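Local coordinates for integron cassette protein (Vibrio cholerae, PDB 3FY6) that is of unknown function but is encoded by a mobile integron gene cassette and is found as a two-chain assembly, at residues T77-L80 with F81-A84; W85-R89 with K90-D94; V98-E101 with L102-A106. All coordinates share one frame; numbering follows the deposited sequence.

Contact 1. Residues T77-L80 with F81-A84; sequences TQNL and FQHA
T77 CG2 stands anti to the backbone N, and the F81 side chain leaves its backbone with chi1 -80°, CG anti to the carbonyl carbon. The two side chains therefore lie alongside each other with the same heading, one turn apart on helix 77-89. T77 CG2 meets F81 CE1 at 3.7 Å. The ring also brings its edge to the main chain, with F81 CD1 3.2 Å from T77 O. That oxygen accepts the alpha-helical bond from F81 N at 3.1 Å. The same i to i+4 pattern continues through H83 N to N79 O at 2.9 Å and A84 N to L80 O at 3.0 Å. The last is nearly straight, with an N-H...O angle of 173°. On the polar side, the amide planes of N79 and Q82 are 60° apart. Their main partners lie beyond this turn: N79 OD1 bonds Y125 OH of the second subunit, and Q82 OE1 bonds W57 NE1 of strand 53-57. The H83 ring stacks on Y125 of the second subunit. The chemistry thus differs round the helix: T77 and F81 make carbon contacts with V105 of helix 95-114, while the subunit side mixes the N79 bond and H83 stack with packing by L80 and A84.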
ATOM      1  N   THR A  77       6.194  -1.093  -1.177  1.00 19.68           N
ATOM      2  CA  THR A  77       7.019  -1.973  -0.340  1.00 16.90           C
ATOM      3  C   THR A  77       7.992  -2.864  -1.139  1.00 20.17           C
ATOM      4  O   THR A  77       9.163  -2.981  -0.799  1.00 22.22           O
ATOM      5  CB  THR A  77       6.135  -2.844   0.580  1.00 18.99           C
ATOM      6  OG1 THR A  77       5.328  -1.984   1.397  1.00 21.00           O
ATOM      7  CG2 THR A  77       6.999  -3.734   1.485  1.00 19.50           C
ATOM      8  N   GLN A  78       7.505  -3.490  -2.199  1.00 19.77           N
ATOM      9  CA  GLN A  78       8.324  -4.405  -2.970  1.00 20.52           C
ATOM     10  C   GLN A  78       9.484  -3.655  -3.601  1.00 18.03           C
ATOM     11  O   GLN A  78      10.605  -4.154  -3.663  1.00 14.96           O
ATOM     12  CB  GLN A  78       7.488  -5.070  -4.057  1.00 17.22           C
ATOM     13  CG  GLN A  78       8.273  -5.965  -4.986  1.00 22.98           C
ATOM     14  CD  GLN A  78       7.356  -6.859  -5.803  1.00 28.81           C
ATOM     15  OE1 GLN A  78       7.224  -6.698  -7.016  1.00 34.18           O
ATOM     16  NE2 GLN A  78       6.695  -7.784  -5.132  1.00 24.75           N
ATOM     17  N   ASN A  79       9.191  -2.444  -4.058  1.00 15.52           N
ATOM     18  CA  ASN A  79      10.171  -1.587  -4.688  1.00 15.54           C
ATOM     19  C   ASN A  79      11.258  -1.206  -3.676  1.00 13.34           C
ATOM     20  O   ASN A  79      12.442  -1.159  -4.014  1.00 17.54           O
ATOM     21  CB  ASN A  79       9.483  -0.342  -5.274  1.00 15.79           C
ATOM     22  CG  ASN A  79      10.466   0.626  -5.898  1.00 27.99           C
ATOM     23  OD1 ASN A  79      10.904   1.576  -5.258  1.00 36.16           O
ATOM     24  ND2 ASN A  79      10.837   0.378  -7.149  1.00 29.72           N
ATOM     25  N   LEU A  80      10.863  -0.965  -2.431  1.00 13.45           N
ATOM     26  CA  LEU A  80      11.850  -0.735  -1.362  1.00 15.05           C
ATOM     27  C   LEU A  80      12.781  -1.932  -1.183  1.00 18.81           C
ATOM     28  O   LEU A  80      13.995  -1.765  -1.080  1.00 18.11           O
ATOM     29  CB  LEU A  80      11.176  -0.420  -0.030  1.00 15.77           C
ATOM     30  CG  LEU A  80      10.280   0.817   0.031  1.00 17.89           C
ATOM     31  CD1 LEU A  80      10.082   1.219   1.483  1.00 16.53           C
ATOM     32  CD2 LEU A  80      10.860   1.969  -0.777  1.00 11.64           C
ATOM     33  N   PHE A  81      12.226  -3.143  -1.141  1.00 15.28           N
ATOM     34  CA  PHE A  81      13.083  -4.327  -1.049  1.00 19.08           C
ATOM     35  C   PHE A  81      14.068  -4.345  -2.210  1.00 20.16           C
ATOM     36  O   PHE A  81      15.253  -4.628  -2.029  1.00 19.05           O
ATOM     37  CB  PHE A  81      12.267  -5.615  -1.072  1.00 16.24           C
ATOM     38  CG  PHE A  81      11.645  -5.974   0.250  1.00 20.11           C
ATOM     39  CD1 PHE A  81      10.809  -5.087   0.913  1.00 24.05           C
ATOM     40  CD2 PHE A  81      11.862  -7.223   0.806  1.00 22.95           C
ATOM     41  CE1 PHE A  81      10.213  -5.438   2.122  1.00 23.74           C
ATOM     42  CE2 PHE A  81      11.275  -7.582   2.010  1.00 26.09           C
ATOM     43  CZ  PHE A  81      10.449  -6.686   2.670  1.00 27.17           C
ATOM     44  N   GLN A  82      13.564  -4.068  -3.409  1.00 16.15           N
ATOM     45  CA  GLN A  82      14.410  -4.059  -4.594  1.00 13.77           C
ATOM     46  C   GLN A  82      15.559  -3.073  -4.415  1.00 18.00           C
ATOM     47  O   GLN A  82      16.700  -3.365  -4.765  1.00 17.80           O
ATOM     48  CB  GLN A  82      13.595  -3.702  -5.838  1.00 20.85           C
ATOM     49  CG  GLN A  82      14.437  -3.483  -7.086  1.00 21.88           C
ATOM     50  CD  GLN A  82      13.583  -3.136  -8.296  1.00 25.07           C
ATOM     51  OE1 GLN A  82      12.902  -3.990  -8.863  1.00 26.21           O
ATOM     52  NE2 GLN A  82      13.623  -1.882  -8.700  1.00 23.06           N
ATOM     53  N   HIS A  83      15.253  -1.907  -3.863  1.00 12.71           N
ATOM     54  CA  HIS A  83      16.256  -0.863  -3.723  1.00 20.50           C
ATOM     55  C   HIS A  83      17.358  -1.306  -2.777  1.00 19.09           C
ATOM     56  O   HIS A  83      18.529  -1.210  -3.105  1.00 16.43           O
ATOM     57  CB  HIS A  83      15.641   0.452  -3.241  1.00 15.80           C
ATOM     58  CG  HIS A  83      16.646   1.550  -3.046  1.00 13.92           C
ATOM     59  ND1 HIS A  83      17.434   2.027  -4.066  1.00 15.81           N
ATOM     60  CD2 HIS A  83      16.995   2.253  -1.940  1.00 14.99           C
ATOM     61  CE1 HIS A  83      18.220   2.988  -3.605  1.00 16.69           C
ATOM     62  NE2 HIS A  83      17.973   3.145  -2.317  1.00 13.66           N
ATOM     63  N   ALA A  84      16.981  -1.789  -1.601  1.00 15.80           N
ATOM     64  CA  ALA A  84      17.972  -2.248  -0.642  1.00 18.50           C
ATOM     65  C   ALA A  84      18.873  -3.316  -1.264  1.00 19.06           C
ATOM     66  O   ALA A  84      20.100  -3.302  -1.084  1.00 13.76           O
ATOM     67  CB  ALA A  84      17.293  -2.776   0.606  1.00 16.70           C
TER

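Contact 2. Residues W85-R89 with K90-D94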
ATOM      1  N   TRP A  85      18.260  -4.227  -2.014  1.00 17.90           N
ATOM      2  CA  TRP A  85      18.997  -5.314  -2.643  1.00 17.95           C
ATOM      3  C   TRP A  85      19.988  -4.776  -3.666  1.00 26.32           C
ATOM      4  O   TRP A  85      21.163  -5.155  -3.655  1.00 21.72           O
ATOM      5  CB  TRP A  85      18.043  -6.331  -3.277  1.00 15.56           C
ATOM      6  CG  TRP A  85      18.698  -7.258  -4.258  1.00 18.39           C
ATOM      7  CD1 TRP A  85      19.777  -8.065  -4.032  1.00 26.09           C
ATOM      8  CD2 TRP A  85      18.306  -7.484  -5.614  1.00 20.24           C
ATOM      9  NE1 TRP A  85      20.083  -8.777  -5.167  1.00 21.05           N
ATOM     10  CE2 TRP A  85      19.198  -8.433  -6.155  1.00 20.55           C
ATOM     11  CE3 TRP A  85      17.283  -6.977  -6.426  1.00 22.37           C
ATOM     12  CZ2 TRP A  85      19.100  -8.889  -7.467  1.00 17.79           C
ATOM     13  CZ3 TRP A  85      17.184  -7.431  -7.726  1.00 21.60           C
ATOM     14  CH2 TRP A  85      18.093  -8.370  -8.239  1.00 24.02           C
ATOM     15  N   LEU A  86      19.521  -3.885  -4.540  1.00 20.70           N
ATOM     16  CA  LEU A  86      20.383  -3.334  -5.580  1.00 22.89           C
ATOM     17  C   LEU A  86      21.547  -2.549  -4.973  1.00 22.67           C
ATOM     18  O   LEU A  86      22.674  -2.626  -5.454  1.00 24.54           O
ATOM     19  CB  LEU A  86      19.591  -2.463  -6.553  1.00 23.71           C
ATOM     20  CG  LEU A  86      18.573  -3.217  -7.415  1.00 25.75           C
ATOM     21  CD1 LEU A  86      17.881  -2.266  -8.362  1.00 28.50           C
ATOM     22  CD2 LEU A  86      19.253  -4.333  -8.191  1.00 25.81           C
ATOM     23  N   GLU A  87      21.278  -1.807  -3.908  1.00 18.21           N
ATOM     24  CA  GLU A  87      22.352  -1.076  -3.243  1.00 26.17           C
ATOM     25  C   GLU A  87      23.358  -2.018  -2.567  1.00 26.84           C
ATOM     26  O   GLU A  87      24.563  -1.804  -2.636  1.00 27.89           O
ATOM     27  CB  GLU A  87      21.770  -0.075  -2.257  1.00 22.22           C
ATOM     28  CG  GLU A  87      21.044   1.061  -2.958  1.00 31.49           C
ATOM     29  CD  GLU A  87      21.976   1.863  -3.860  1.00 39.45           C
ATOM     30  OE1 GLU A  87      23.053   2.284  -3.385  1.00 41.01           O
ATOM     31  OE2 GLU A  87      21.637   2.067  -5.045  1.00 43.90           O
ATOM     32  N   TRP A  88      22.857  -3.077  -1.945  1.00 16.70           N
ATOM     33  CA  TRP A  88      23.713  -4.071  -1.309  1.00 21.83           C
ATOM     34  C   TRP A  88      24.536  -4.790  -2.363  1.00 25.77           C
ATOM     35  O   TRP A  88      25.707  -5.113  -2.156  1.00 23.42           O
ATOM     36  CB  TRP A  88      22.857  -5.085  -0.551  1.00 22.18           C
ATOM     37  CG  TRP A  88      23.588  -6.315  -0.117  1.00 21.20           C
ATOM     38  CD1 TRP A  88      24.256  -6.499   1.061  1.00 25.38           C
ATOM     39  CD2 TRP A  88      23.705  -7.548  -0.842  1.00 23.82           C
ATOM     40  NE1 TRP A  88      24.792  -7.766   1.110  1.00 24.74           N
ATOM     41  CE2 TRP A  88      24.468  -8.431  -0.043  1.00 27.31           C
ATOM     42  CE3 TRP A  88      23.243  -7.991  -2.086  1.00 18.35           C
ATOM     43  CZ2 TRP A  88      24.779  -9.729  -0.451  1.00 26.57           C
ATOM     44  CZ3 TRP A  88      23.547  -9.282  -2.488  1.00 20.98           C
ATOM     45  CH2 TRP A  88      24.307 -10.136  -1.675  1.00 21.67           C
ATOM     46  N   ARG A  89      23.900  -5.034  -3.498  1.00 22.52           N
ATOM     47  CA  ARG A  89      24.504  -5.778  -4.584  1.00 32.17           C
ATOM     48  C   ARG A  89      25.818  -5.147  -5.043  1.00 35.96           C
ATOM     49  O   ARG A  89      26.816  -5.844  -5.247  1.00 28.57           O
ATOM     50  CB  ARG A  89      23.524  -5.843  -5.751  1.00 36.63           C
ATOM     51  CG  ARG A  89      23.954  -6.785  -6.826  1.00 43.25           C
ATOM     52  CD  ARG A  89      23.028  -6.743  -8.014  1.00 38.70           C
ATOM     53  NE  ARG A  89      23.663  -7.421  -9.134  1.00 41.56           N
ATOM     54  CZ  ARG A  89      24.430  -6.806 -10.022  1.00 49.12           C
ATOM     55  NH1 ARG A  89      24.630  -5.500  -9.923  1.00 45.45           N
ATOM     56  NH2 ARG A  89      24.987  -7.494 -11.011  1.00 53.85           N
ATOM     57  N   LYS A  90      25.812  -3.828  -5.217  1.00 37.21           N
ATOM     58  CA  LYS A  90      27.016  -3.128  -5.640  1.00 40.27           C
ATOM     59  C   LYS A  90      27.869  -2.655  -4.466  1.00 36.88           C
ATOM     60  O   LYS A  90      28.774  -1.840  -4.634  1.00 36.66           O
ATOM     61  CB  LYS A  90      26.681  -1.968  -6.579  1.00 40.37           C
ATOM     62  CG  LYS A  90      25.703  -0.957  -6.035  1.00 41.23           C
ATOM     63  CD  LYS A  90      25.074  -0.179  -7.187  1.00 43.45           C
ATOM     64  CE  LYS A  90      24.273   1.012  -6.687  1.00 51.34           C
ATOM     65  NZ  LYS A  90      23.513   1.680  -7.786  1.00 53.16           N
ATOM     66  N   GLY A  91      27.585  -3.176  -3.277  1.00 29.66           N
ATOM     67  CA  GLY A  91      28.416  -2.895  -2.118  1.00 26.82           C
ATOM     68  C   GLY A  91      28.231  -1.516  -1.507  1.00 30.61           C
ATOM     69  O   GLY A  91      29.095  -1.041  -0.768  1.00 32.96           O
ATOM     70  N   ALA A  92      27.110  -0.865  -1.807  1.00 28.72           N
ATOM     71  CA  ALA A  92      26.778   0.400  -1.156  1.00 26.60           C
ATOM     72  C   ALA A  92      26.291   0.149   0.278  1.00 25.07           C
ATOM     73  O   ALA A  92      26.301   1.049   1.115  1.00 27.03           O
ATOM     74  CB  ALA A  92      25.735   1.158  -1.960  1.00 33.17           C
ATOM     75  N   LEU A  93      25.877  -1.083   0.556  1.00 20.41           N
ATOM     76  CA  LEU A  93      25.475  -1.480   1.908  1.00 24.52           C
ATOM     77  C   LEU A  93      26.162  -2.782   2.263  1.00 18.65           C
ATOM     78  O   LEU A  93      26.213  -3.698   1.452  1.00 28.16           O
ATOM     79  CB  LEU A  93      23.959  -1.726   1.998  1.00 17.27           C
ATOM     80  CG  LEU A  93      22.952  -0.603   1.753  1.00 25.95           C
ATOM     81  CD1 LEU A  93      21.543  -1.182   1.696  1.00 16.72           C
ATOM     82  CD2 LEU A  93      23.051   0.478   2.825  1.00 26.78           C
ATOM     83  N   ASP A  94      26.668  -2.892   3.479  1.00 20.98           N
ATOM     84  CA  ASP A  94      27.206  -4.179   3.904  1.00 29.99           C
ATOM     85  C   ASP A  94      26.072  -5.036   4.455  1.00 26.64           C
ATOM     86  O   ASP A  94      24.911  -4.625   4.437  1.00 29.46           O
ATOM     87  CB  ASP A  94      28.342  -4.014   4.920  1.00 33.75           C
ATOM     88  CG  ASP A  94      27.911  -3.270   6.174  1.00 43.17           C
ATOM     89  OD1 ASP A  94      26.782  -3.500   6.666  1.00 40.89           O
ATOM     90  OD2 ASP A  94      28.714  -2.455   6.677  1.00 51.93           O
TER
HETATM   91  O   HOH W   1      27.337  -5.825  -0.088  1.00 41.19           O
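A Schellman motif ends helix 77-89 here, and G91 is its C-prime residue with positive phi (76°). Two backbone bonds define it. A92 N reaches back to E87 O at 2.8 Å, and G91 N bonds W88 O at 2.9 Å. The G91 donor sits above the carbonyl plane of W88, at a C=O...N angle of 112°. K90 N keeps only a weak bond to L86 O. Over this turn E87 and K90 lie side by side. The E87 chain bends at chi2 (-61°), which turns its carboxylate along the extended K90 chain. E87 OE2 and K90 NZ form a salt bridge at 3.3 Å, on the surface of the protein. E87 OE1 lies 3.2 Å from A92 CB. Further on, L93 packs its CB near W88 CB at 4.4 Å, and F121 of the second subunit packs on both E87 and L93. The W88 indole NE1 is held by N95 OD1, and D94 caps the next helix through E97 N. One water ties the helix end to the loop. It donates to W88 O at 2.7 Å and to L93 O at 2.9 Å, and its oxygen lies over one face of the W88 indole, near the ring's margin.

Contact 3. Residues V98-E101 with L102-A106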
ATOM      1  N   VAL A  98      22.234  -3.729   5.199  1.00 13.56           N
ATOM      2  CA  VAL A  98      21.077  -4.153   4.431  1.00 18.82           C
ATOM      3  C   VAL A  98      20.041  -4.764   5.376  1.00 22.21           C
ATOM      4  O   VAL A  98      18.846  -4.615   5.177  1.00 14.68           O
ATOM      5  CB  VAL A  98      21.431  -5.085   3.254  1.00 16.21           C
ATOM      6  CG1 VAL A  98      21.874  -6.459   3.740  1.00 12.89           C
ATOM      7  CG2 VAL A  98      20.224  -5.214   2.301  1.00 16.50           C
ATOM      8  N   THR A  99      20.519  -5.415   6.432  1.00 18.28           N
ATOM      9  CA  THR A  99      19.642  -5.977   7.444  1.00 22.54           C
ATOM     10  C   THR A  99      18.801  -4.918   8.135  1.00 22.12           C
ATOM     11  O   THR A  99      17.579  -5.051   8.204  1.00 22.20           O
ATOM     12  CB  THR A  99      20.429  -6.765   8.501  1.00 22.89           C
ATOM     13  OG1 THR A  99      21.090  -7.858   7.859  1.00 21.31           O
ATOM     14  CG2 THR A  99      19.485  -7.310   9.568  1.00 19.18           C
ATOM     15  N   ARG A 100      19.454  -3.877   8.650  1.00 17.27           N
ATOM     16  CA  ARG A 100      18.733  -2.803   9.336  1.00 21.39           C
ATOM     17  C   ARG A 100      17.785  -2.044   8.412  1.00 15.89           C
ATOM     18  O   ARG A 100      16.637  -1.777   8.779  1.00 20.73           O
ATOM     19  CB  ARG A 100      19.686  -1.831  10.037  1.00 23.38           C
ATOM     20  CG  ARG A 100      20.087  -2.273  11.425  1.00 42.70           C
ATOM     21  CD  ARG A 100      18.874  -2.767  12.233  1.00 50.32           C
ATOM     22  NE  ARG A 100      17.928  -1.707  12.601  1.00 54.17           N
ATOM     23  CZ  ARG A 100      16.870  -1.901  13.387  1.00 51.54           C
ATOM     24  NH1 ARG A 100      16.626  -3.108  13.873  1.00 50.20           N
ATOM     25  NH2 ARG A 100      16.052  -0.898  13.690  1.00 46.61           N
ATOM     26  N   GLU A 101      18.251  -1.699   7.215  1.00 14.40           N
ATOM     27  CA  GLU A 101      17.394  -0.975   6.285  1.00 13.02           C
ATOM     28  C   GLU A 101      16.103  -1.781   5.967  1.00 16.76           C
ATOM     29  O   GLU A 101      15.007  -1.219   5.916  1.00 12.58           O
ATOM     30  CB  GLU A 101      18.161  -0.586   5.018  1.00 13.00           C
ATOM     31  CG  GLU A 101      19.362   0.371   5.279  1.00 12.46           C
ATOM     32  CD  GLU A 101      18.972   1.659   6.015  1.00 18.58           C
ATOM     33  OE1 GLU A 101      17.800   2.059   5.959  1.00 19.80           O
ATOM     34  OE2 GLU A 101      19.842   2.279   6.655  1.00 30.35           O
ATOM     35  N   LEU A 102      16.231  -3.092   5.776  1.00 16.57           N
ATOM     36  CA  LEU A 102      15.064  -3.933   5.507  1.00 15.51           C
ATOM     37  C   LEU A 102      14.194  -4.073   6.749  1.00 22.18           C
ATOM     38  O   LEU A 102      12.968  -4.145   6.655  1.00 18.89           O
ATOM     39  CB  LEU A 102      15.484  -5.315   5.013  1.00 12.42           C
ATOM     40  CG  LEU A 102      16.000  -5.389   3.576  1.00 19.34           C
ATOM     41  CD1 LEU A 102      16.405  -6.812   3.248  1.00 19.66           C
ATOM     42  CD2 LEU A 102      14.932  -4.901   2.603  1.00 17.16           C
ATOM     43  N   GLU A 103      14.828  -4.117   7.917  1.00 15.06           N
ATOM     44  CA  GLU A 103      14.069  -4.147   9.161  1.00 18.10           C
ATOM     45  C   GLU A 103      13.241  -2.882   9.356  1.00 22.91           C
ATOM     46  O   GLU A 103      12.171  -2.933   9.965  1.00 16.15           O
ATOM     47  CB  GLU A 103      14.986  -4.398  10.360  1.00 19.60           C
ATOM     48  CG  GLU A 103      15.498  -5.854  10.399  1.00 35.32           C
ATOM     49  CD  GLU A 103      16.444  -6.153  11.561  1.00 39.51           C
ATOM     50  OE1 GLU A 103      17.101  -5.216  12.066  1.00 37.06           O
ATOM     51  OE2 GLU A 103      16.537  -7.334  11.962  1.00 41.27           O
ATOM     52  N   LEU A 104      13.724  -1.746   8.847  1.00 16.74           N
ATOM     53  CA  LEU A 104      12.939  -0.525   8.955  1.00 16.06           C
ATOM     54  C   LEU A 104      11.712  -0.612   8.029  1.00 16.01           C
ATOM     55  O   LEU A 104      10.660  -0.024   8.312  1.00 16.31           O
ATOM     56  CB  LEU A 104      13.775   0.733   8.657  1.00 13.64           C
ATOM     57  CG  LEU A 104      14.971   1.071   9.558  1.00 15.43           C
ATOM     58  CD1 LEU A 104      15.594   2.408   9.133  1.00 16.17           C
ATOM     59  CD2 LEU A 104      14.563   1.131  11.027  1.00 20.01           C
ATOM     60  N   VAL A 105      11.837  -1.342   6.926  1.00 11.04           N
ATOM     61  CA  VAL A 105      10.677  -1.517   6.060  1.00 15.23           C
ATOM     62  C   VAL A 105       9.643  -2.422   6.743  1.00 21.13           C
ATOM     63  O   VAL A 105       8.442  -2.145   6.711  1.00 16.69           O
ATOM     64  CB  VAL A 105      11.048  -2.095   4.697  1.00 15.44           C
ATOM     65  CG1 VAL A 105       9.787  -2.303   3.873  1.00 15.15           C
ATOM     66  CG2 VAL A 105      12.002  -1.155   3.972  1.00 14.03           C
ATOM     67  N   ALA A 106      10.113  -3.495   7.378  1.00 16.90           N
ATOM     68  CA  ALA A 106       9.210  -4.384   8.106  1.00 15.40           C
ATOM     69  C   ALA A 106       8.513  -3.614   9.212  1.00 17.15           C
ATOM     70  O   ALA A 106       7.309  -3.765   9.423  1.00 14.88           O
ATOM     71  CB  ALA A 106       9.968  -5.595   8.685  1.00 14.99           C
TER
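R100 NH1 and E103 OE1 form a salt bridge at 2.8 Å, an i to i+3 pair along helix 95-114. Its hydrogen bond is weak, with an N-H...O angle of 128°. The R100 chain bends at chi2 and again at chi3 (-69°), and this curls the guanidinium forward over E103 and L104. The E103 chain is extended beyond CG and crosses the arginine at about a right angle. The guanidinium and carboxylate planes are 82° apart. E103 CB lies over one guanidinium face, displaced from its centre, and L104 CD2 comes to 3.7 Å from R100 NH2. Beneath these groups run the alpha-helical bonds, E103 N to T99 O at 2.9 Å and L104 N to R100 O at 2.9 Å. Within the helix, E101 O receives weak bonds from L104 N and V105 N; W122 NE1 of the second subunit also donates to it. E101 OE1 bonds S119 OG of that subunit. T99 OG1 bonds N95 O, and its methyl lies alongside the E103 carboxylate. The inward side is apolar. L102 rests on L14 of strand 10-18 and on A84 of helix 77-89, and V98 on W88. Within this turn V98 CG2 meets L102 CD1 at 4.2 Å, and L102 CG lies 3.4 Å from V98 O.

Contacts 1 and 3 are partly buried and sit on successive helices, 77-89 and 95-114. Contact 2 lies at the surface and joins the end of helix 77-89 to the loop that leads to helix 95-114. Contact 1 shares helix 77-89 with contact 2. The helices pack through carbon atoms: F81 CE1 meets V105 CG1 at 3.6 Å, and W88 CD1 meets V98 CG1 at 3.6 Å. Chemistry follows place. Regular helical bonds run through contacts 1 and 3, while in contact 2 the regular pattern gives way to the Schellman bonds and a bridging water. Salt bridges appear in contacts 2 and 3, but not across contact 1. All three touch the second subunit, contact 2 by packing and the others also by hydrogen bonds.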